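Local coordinates for putative peptidase (Chlamydophila abortus, PDB 3CE2), which probably degrades a variety of small bioactive peptides as a zinc-dependent oligopeptidase of the M3B family, at residues G196-S201 with R225-L230; A231-Y236 with W523-H528. One frame throughout, in Å; residues are numbered along the deposited sequence.

Contact 1 of 2, residues G196-S201 with R225-L230; sequences GQATDS and RKTSYL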
# COMPACT_ATOMS: atom_id res chain seq x y z
N GLY A 196 -9.51 -7.83 27.42
CA GLY A 196 -10.66 -7.88 28.31
C GLY A 196 -11.85 -8.53 27.62
O GLY A 196 -11.66 -9.37 26.73
N GLN A 197 -13.05 -8.13 28.02
CA GLN A 197 -14.28 -8.73 27.49
C GLN A 197 -15.31 -7.74 27.00
O GLN A 197 -15.66 -6.78 27.69
CB GLN A 197 -14.96 -9.57 28.56
CG GLN A 197 -14.76 -11.05 28.41
CD GLN A 197 -14.78 -11.76 29.75
OE1 GLN A 197 -15.18 -12.92 29.85
NE2 GLN A 197 -14.36 -11.04 30.80
N ALA A 198 -15.83 -8.00 25.81
CA ALA A 198 -17.00 -7.29 25.34
C ALA A 198 -18.28 -7.95 25.88
O ALA A 198 -18.23 -9.07 26.40
CB ALA A 198 -17.01 -7.26 23.84
N THR A 199 -19.41 -7.26 25.74
CA THR A 199 -20.73 -7.77 26.11
C THR A 199 -21.79 -7.39 25.07
O THR A 199 -21.81 -6.26 24.59
CB THR A 199 -21.17 -7.20 27.45
OG1 THR A 199 -20.03 -7.15 28.32
CG2 THR A 199 -22.24 -8.06 28.06
N ASP A 200 -22.69 -8.31 24.74
CA ASP A 200 -23.79 -7.97 23.86
C ASP A 200 -25.02 -7.51 24.64
O ASP A 200 -24.97 -7.36 25.87
CB ASP A 200 -24.10 -9.08 22.84
CG ASP A 200 -24.59 -10.38 23.47
OD1 ASP A 200 -24.94 -10.40 24.69
OD2 ASP A 200 -24.61 -11.39 22.72
N SER A 201 -26.11 -7.24 23.92
CA SER A 201 -27.33 -6.75 24.56
C SER A 201 -27.89 -7.77 25.51
O SER A 201 -28.34 -7.42 26.60
CB SER A 201 -28.39 -6.39 23.54
OG SER A 201 -28.05 -5.17 22.93
N ARG A 225 -20.51 -3.27 20.25
CA ARG A 225 -19.60 -2.27 19.68
C ARG A 225 -19.05 -1.42 20.81
O ARG A 225 -17.85 -1.15 20.88
CB ARG A 225 -20.32 -1.38 18.67
CG ARG A 225 -20.84 -2.09 17.44
CD ARG A 225 -20.99 -1.15 16.25
NE ARG A 225 -21.87 -0.01 16.55
CZ ARG A 225 -23.20 -0.02 16.40
NH1 ARG A 225 -23.82 -1.11 15.96
NH2 ARG A 225 -23.90 1.07 16.72
N LYS A 226 -19.92 -1.04 21.72
CA LYS A 226 -19.56 -0.12 22.78
C LYS A 226 -18.60 -0.74 23.79
O LYS A 226 -17.56 -0.12 24.12
CB LYS A 226 -20.80 0.39 23.49
CG LYS A 226 -20.55 1.34 24.61
CD LYS A 226 -21.80 1.49 25.46
CE LYS A 226 -21.37 1.87 26.88
NZ LYS A 226 -22.42 2.45 27.77
N THR A 227 -18.91 -1.95 24.29
CA THR A 227 -18.06 -2.53 25.36
C THR A 227 -16.73 -3.04 24.82
O THR A 227 -15.74 -3.11 25.53
CB THR A 227 -18.73 -3.67 26.12
OG1 THR A 227 -19.26 -4.60 25.16
CG2 THR A 227 -19.84 -3.14 27.01
N SER A 228 -16.73 -3.34 23.53
CA SER A 228 -15.54 -3.73 22.80
C SER A 228 -14.58 -2.56 22.63
O SER A 228 -13.41 -2.62 23.02
CB SER A 228 -15.96 -4.27 21.45
OG SER A 228 -14.83 -4.66 20.73
N TYR A 229 -15.08 -1.48 22.04
CA TYR A 229 -14.32 -0.23 21.97
C TYR A 229 -13.80 0.24 23.33
O TYR A 229 -12.62 0.53 23.47
CB TYR A 229 -15.19 0.86 21.33
CG TYR A 229 -14.59 2.24 21.37
CD1 TYR A 229 -13.67 2.64 20.40
CD2 TYR A 229 -14.93 3.15 22.38
CE1 TYR A 229 -13.09 3.92 20.44
CE2 TYR A 229 -14.37 4.42 22.42
CZ TYR A 229 -13.45 4.80 21.45
OH TYR A 229 -12.88 6.04 21.47
N LEU A 230 -14.67 0.31 24.33
CA LEU A 230 -14.24 0.76 25.66
C LEU A 230 -13.21 -0.18 26.27
O LEU A 230 -12.28 0.26 26.94
CB LEU A 230 -15.44 0.91 26.60
CG LEU A 230 -16.45 2.01 26.27
CD1 LEU A 230 -17.59 1.98 27.25
CD2 LEU A 230 -15.81 3.38 26.27
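Thr199 and Thr227 meet with their side chains crossing obliquely, and the hydroxyl of Thr227 does the touching. It turns to the backbone of Thr199 and not to its hydroxyl: Thr199 N donates to Thr227 OG1 across 2.7 Å in a nearly straight bond, with an N-H...O angle of 165°. Thr227 OG1 sits between its own backbone N and carbonyl carbon (chi1 50°). The same oxygen is also hydrogen-bonded to Glu223 O one turn back in the helix. Thr199 CB approaches Thr227 OG1 to 4.0 Å.

The arrangement is a beta-hairpin laid on a helix. Strand 197-199 pairs antiparallel with strand 205-207 through backbone bonds between Ala198 and His206, a zinc-binding residue whose metal is not bound to this chain in the model. The axis of strand 197-199 runs nearly antiparallel to that of 225-230, at 161° and 6.2 Å at closest.

One residue before Thr199, Ala198 brings a small apolar surface. Its methyl points neither at the helix nor away from it, and Ala198 CB lies 4.0 Å from Ser228 CB and 3.9 Å from Ser228 N. Ser228 meets the alanine through CB, its OG lying anti to the backbone N. With such small groups the backbones come close, the CA atoms of Ala198 and Ser228 being 4.6 Å apart. Ala198 also touches Leu224, and Ser201 N is held by Asp221 OD2, just before the helix. Gln197 turns its CB from the helix and approaches it through its carbonyl, Gln197 O lying 4.3 Å from Thr227 O.

Contact 2 of 2, residues A231-Y236 with W523-H528; sequences AQCERY and WARIPH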
# COMPACT_ATOMS: atom_id res chain seq x y z
N ALA A 231 -13.35 -1.48 26.04
CA ALA A 231 -12.35 -2.37 26.64
C ALA A 231 -11.00 -2.19 25.94
O ALA A 231 -9.95 -2.18 26.59
CB ALA A 231 -12.79 -3.82 26.61
N GLN A 232 -11.03 -2.01 24.62
CA GLN A 232 -9.79 -1.72 23.92
C GLN A 232 -9.12 -0.47 24.49
O GLN A 232 -7.92 -0.47 24.71
CB GLN A 232 -9.97 -1.63 22.42
CG GLN A 232 -10.21 -2.97 21.76
CD GLN A 232 -9.22 -4.07 22.21
OE1 GLN A 232 -9.33 -4.65 23.31
NE2 GLN A 232 -8.26 -4.39 21.33
N CYS A 233 -9.88 0.58 24.78
CA CYS A 233 -9.24 1.77 25.33
C CYS A 233 -8.61 1.48 26.68
O CYS A 233 -7.50 1.93 26.97
CB CYS A 233 -10.22 2.92 25.47
SG CYS A 233 -10.78 3.63 23.92
N GLU A 234 -9.31 0.74 27.53
CA GLU A 234 -8.77 0.46 28.85
C GLU A 234 -7.47 -0.34 28.78
O GLU A 234 -6.52 -0.09 29.53
CB GLU A 234 -9.80 -0.24 29.71
CG GLU A 234 -10.74 0.73 30.36
CD GLU A 234 -12.05 0.09 30.81
OE1 GLU A 234 -12.01 -0.93 31.53
OE2 GLU A 234 -13.13 0.62 30.45
N ARG A 235 -7.40 -1.28 27.83
CA ARG A 235 -6.19 -2.07 27.65
C ARG A 235 -4.98 -1.16 27.46
O ARG A 235 -3.97 -1.34 28.12
CB ARG A 235 -6.32 -3.05 26.46
CG ARG A 235 -5.17 -4.09 26.50
CD ARG A 235 -5.36 -5.34 25.67
NE ARG A 235 -4.80 -5.15 24.35
CZ ARG A 235 -3.72 -5.76 23.91
NH1 ARG A 235 -3.09 -6.64 24.67
NH2 ARG A 235 -3.27 -5.50 22.71
N TYR A 236 -5.08 -0.16 26.58
CA TYR A 236 -3.94 0.67 26.29
C TYR A 236 -3.71 1.73 27.35
O TYR A 236 -2.58 2.06 27.72
CB TYR A 236 -4.06 1.27 24.89
CG TYR A 236 -3.83 0.20 23.83
CD1 TYR A 236 -2.56 0.01 23.28
CD2 TYR A 236 -4.86 -0.64 23.43
CE1 TYR A 236 -2.33 -0.98 22.36
CE2 TYR A 236 -4.64 -1.61 22.49
CZ TYR A 236 -3.37 -1.79 21.97
OH TYR A 236 -3.16 -2.78 21.04
N TRP A 523 -3.84 6.83 19.95
CA TRP A 523 -2.48 6.91 19.45
C TRP A 523 -1.65 5.74 19.92
O TRP A 523 -0.72 5.30 19.23
CB TRP A 523 -1.82 8.20 19.87
CG TRP A 523 -1.70 8.34 21.33
CD1 TRP A 523 -2.54 9.02 22.14
CD2 TRP A 523 -0.66 7.83 22.17
NE1 TRP A 523 -2.11 8.95 23.44
CE2 TRP A 523 -0.95 8.23 23.48
CE3 TRP A 523 0.50 7.07 21.93
CZ2 TRP A 523 -0.15 7.88 24.57
CZ3 TRP A 523 1.30 6.74 23.00
CH2 TRP A 523 0.98 7.15 24.32
N ALA A 524 -1.98 5.21 21.10
CA ALA A 524 -1.25 4.07 21.66
C ALA A 524 -1.44 2.72 20.92
O ALA A 524 -0.55 1.88 20.97
CB ALA A 524 -1.55 3.93 23.12
N ARG A 525 -2.58 2.53 20.25
CA ARG A 525 -2.85 1.27 19.58
C ARG A 525 -2.32 1.20 18.16
O ARG A 525 -2.44 0.17 17.53
CB ARG A 525 -4.34 0.91 19.59
CG ARG A 525 -5.25 2.03 20.08
CD ARG A 525 -6.59 1.55 20.73
NE ARG A 525 -7.31 0.52 19.96
CZ ARG A 525 -8.65 0.41 19.92
NH1 ARG A 525 -9.42 1.27 20.58
NH2 ARG A 525 -9.22 -0.56 19.20
N ILE A 526 -1.74 2.28 17.67
CA ILE A 526 -1.28 2.32 16.29
C ILE A 526 0.16 1.91 16.11
O ILE A 526 1.05 2.67 16.48
CB ILE A 526 -1.34 3.71 15.75
CG1 ILE A 526 -2.75 4.27 15.85
CG2 ILE A 526 -0.85 3.73 14.31
CD1 ILE A 526 -2.76 5.75 15.64
N PRO A 527 0.41 0.76 15.48
CA PRO A 527 1.71 0.07 15.40
C PRO A 527 2.86 0.92 14.84
O PRO A 527 2.66 1.70 13.91
CB PRO A 527 1.42 -1.12 14.49
CG PRO A 527 -0.07 -1.34 14.66
CD PRO A 527 -0.64 0.02 14.76
N HIS A 528 4.06 0.75 15.42
CA HIS A 528 5.20 1.66 15.16
C HIS A 528 5.69 1.63 13.73
O HIS A 528 6.44 2.55 13.31
CB HIS A 528 6.39 1.37 16.07
CG HIS A 528 6.19 1.77 17.49
ND1 HIS A 528 7.24 1.86 18.39
CD2 HIS A 528 5.07 2.09 18.17
CE1 HIS A 528 6.76 2.22 19.57
NE2 HIS A 528 5.45 2.36 19.47
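Tyr236 and Arg525 form a CH-pi contact in which the arginine's aliphatic part covers one face of the ring: Arg525 CB stands over the ring centre, 3.8 Å from the Tyr236 centroid and 13° off its normal. The contact joins the second half of helix 222-237 to the loop that leads toward helix 536-553, both in the M3 peptidase region. Arg525 CA lies over the same ring, 3.6 Å from Tyr236 CE1, and CD reaches Tyr236 CD2 at 3.9 Å. Ala524 adds to the packing through CB, 4.1 Å from Tyr236 CD1.

Beyond the ring, the arginine chain bends at chi3 (-47°), which sets NE; the guanidinium lies by the preceding helical turn. There Gln232 CB lies over one face of the group, toward its rim, and is 3.5 Å from Arg525 NH2. The guanidinium plane stays within 12° of the tyrosine ring plane. Against the Gln232 amide it is turned almost upright.

Further out, Tyr236 OH is hydrogen-bonded to Ser189 OG and His210 NE2, which ties the far end of the ring to helices 180-192 and 210-217. Phe243 of helix 240-260 also meets this ring. On the loop side Trp523 NE1 bonds to Ser498 OG, while Ala524 CB lies 3.9 Å above the indole plane of Trp523, offset toward its rim.

In the fold
From the N terminus, the chain leaves helix 180-192, forms the hairpin of strands 197-199 and 205-207, passes through helix 210-217 and enters helix 222-237. Contact 1 closes this short loop of 23 residues by setting the first half of that helix against the hairpin. Contact 2 opens at the very next residue, 231, and closes a far longer loop of 286 residues that includes helix 394-416 with its zinc-binding histidines. The two closures follow in series, neither nesting nor crossing. Helix 222-237 serves both, joining the hairpin to the loop 523-528 that precedes helix 536-553, and Gln197 O packs on Ala231 CB at 4.3 Å between them.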